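Local coordinates for protein TBC1 domain family member 22A (Homo sapiens, PDB 2QFZ) that may act as a GTPase-activating protein for Rab-family proteins through its TBC domain, the part held in this chain, and can form homodimers, at residues D204-T207 against F208-G212. Numbering follows the deposited sequence.
Sequences DNYT and FAQPG
Gln210 reaches back across the loop to the backbone of Asn205, and three hydrogen bonds in all fold 204-212 onto itself. Its NE2 donates to Asn205 O at 2.6 Å, a short, nearly straight bond (171° at the hydrogen) with the acceptor almost in the plane of the side-chain amide. Gln210 CB and CG already lie close to that oxygen; with CG anti to the carbonyl carbon (chi1 -62°), the extended chain then carries NE2 to its bond. NE2 has a second acceptor in Asn251 OD1, which helps fix the turn of the amide. Cutting the side chain back to an alanine removes the amide, which would probably leave Asn205 O and Asn251 OD1 without this donor and the loop less firmly tied.

The other two bonds join backbone to backbone. Gln210 N binds Thr207 O at 2.8 Å, closing a type II beta turn in which Ala209 takes the third position with a positive phi of 74°. Gly212 N binds Asp204 O, also at 2.8 Å, tying the first turn of the following helix back to Asp204. Glycine suits this place because a beta carbon would collide with Asn205 OD1 and the Asp204 carbonyl carbon.

Van der Waals contacts fill in between. The Pro211 ring, which suits a first helical turn since its nitrogen has no hydrogen to give, sets CD 3.3 Å from Asp204 O and 3.5 Å from Thr207 OG1. Gln210 NE2 also approaches Tyr206 CD1 obliquely at 3.6 Å.

Gln210 occupies the N-cap position of helix 211-227, and the loop leads there from helix 181-200. Tyr206 fastens it to the all-helical TBC domain: its ring packs on Ile150 and Leu153 of helix 150-162, while its OH hydrogen-bonds to Asn251 O at the end of helix 242-251.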
loop_
_atom_site.group_PDB
_atom_site.type_symbol
_atom_site.label_atom_id
_atom_site.label_comp_id
_atom_site.label_asym_id
_atom_site.label_seq_id
_atom_site.Cartn_x
_atom_site.Cartn_y
_atom_site.Cartn_z
ATOM N N ASP A 204 -14.654 0.350 -4.033
ATOM C CA ASP A 204 -15.364 1.615 -4.312
ATOM C C ASP A 204 -14.434 2.841 -4.482
ATOM O O ASP A 204 -14.876 3.902 -4.921
ATOM C CB ASP A 204 -16.411 1.891 -3.210
ATOM C CG ASP A 204 -15.816 1.895 -1.808
ATOM O OD1 ASP A 204 -14.648 1.454 -1.620
ATOM O OD2 ASP A 204 -16.536 2.317 -0.871
ATOM N N ASN A 205 -13.160 2.682 -4.131
ATOM C CA ASN A 205 -12.158 3.761 -4.335
ATOM C C ASN A 205 -11.913 4.107 -5.774
ATOM O O ASN A 205 -11.459 5.207 -6.056
ATOM C CB ASN A 205 -10.799 3.399 -3.697
ATOM C CG ASN A 205 -10.790 3.578 -2.207
ATOM O OD1 ASN A 205 -11.833 3.773 -1.603
ATOM N ND2 ASN A 205 -9.601 3.528 -1.605
ATOM N N TYR A 206 -12.200 3.171 -6.681
ATOM C CA TYR A 206 -11.730 3.261 -8.063
ATOM C C TYR A 206 -12.799 3.040 -9.149
ATOM O O TYR A 206 -12.477 3.094 -10.323
ATOM C CB TYR A 206 -10.533 2.331 -8.282
ATOM C CG TYR A 206 -9.391 2.611 -7.313
ATOM C CD1 TYR A 206 -8.660 3.812 -7.389
ATOM C CD2 TYR A 206 -9.064 1.720 -6.310
ATOM C CE1 TYR A 206 -7.621 4.090 -6.473
ATOM C CE2 TYR A 206 -8.019 1.990 -5.406
ATOM C CZ TYR A 206 -7.309 3.164 -5.508
ATOM O OH TYR A 206 -6.326 3.427 -4.604
ATOM N N THR A 207 -14.048 2.861 -8.751
ATOM C CA THR A 207 -15.139 2.957 -9.681
ATOM C C THR A 207 -15.368 4.421 -10.157
ATOM O O THR A 207 -14.665 5.364 -9.715
ATOM C CB THR A 207 -16.408 2.246 -9.127
ATOM O OG1 THR A 207 -16.798 2.776 -7.831
ATOM C CG2 THR A 207 -16.113 0.750 -9.007
ATOM N N PHE A 208 -16.289 4.577 -11.115
ATOM C CA PHE A 208 -16.680 5.877 -11.693
ATOM C C PHE A 208 -16.940 6.941 -10.623
ATOM O O PHE A 208 -17.803 6.760 -9.756
ATOM C CB PHE A 208 -17.945 5.695 -12.555
ATOM C CG PHE A 208 -18.278 6.885 -13.400
ATOM C CD1 PHE A 208 -17.566 7.145 -14.554
ATOM C CD2 PHE A 208 -19.295 7.747 -13.035
ATOM C CE1 PHE A 208 -17.856 8.237 -15.328
ATOM C CE2 PHE A 208 -19.599 8.850 -13.809
ATOM C CZ PHE A 208 -18.885 9.100 -14.955
ATOM N N ALA A 209 -16.183 8.043 -10.672
ATOM C CA ALA A 209 -16.328 9.129 -9.690
ATOM C C ALA A 209 -15.763 8.793 -8.310
ATOM O O ALA A 209 -15.948 9.568 -7.358
ATOM C CB ALA A 209 -17.820 9.535 -9.537
ATOM N N GLN A 210 -15.137 7.625 -8.193
ATOM C CA GLN A 210 -14.387 7.193 -7.012
ATOM C C GLN A 210 -15.070 7.462 -5.671
ATOM O O GLN A 210 -14.484 8.137 -4.822
ATOM C CB GLN A 210 -13.015 7.861 -7.030
ATOM C CG GLN A 210 -12.179 7.483 -8.236
ATOM C CD GLN A 210 -10.730 7.797 -8.039
ATOM O OE1 GLN A 210 -10.182 8.683 -8.687
ATOM N NE2 GLN A 210 -10.101 7.090 -7.132
ATOM N N PRO A 211 -16.302 6.926 -5.481
ATOM C CA PRO A 211 -17.107 7.249 -4.304
ATOM C C PRO A 211 -16.561 6.733 -2.993
ATOM O O PRO A 211 -16.974 7.203 -1.964
ATOM C CB PRO A 211 -18.482 6.606 -4.619
ATOM C CG PRO A 211 -18.177 5.511 -5.562
ATOM C CD PRO A 211 -17.006 5.980 -6.376
ATOM N N GLY A 212 -15.675 5.736 -3.031
ATOM C CA GLY A 212 -14.987 5.294 -1.847
ATOM C C GLY A 212 -14.074 6.382 -1.321
ATOM O O GLY A 212 -13.926 6.522 -0.136
#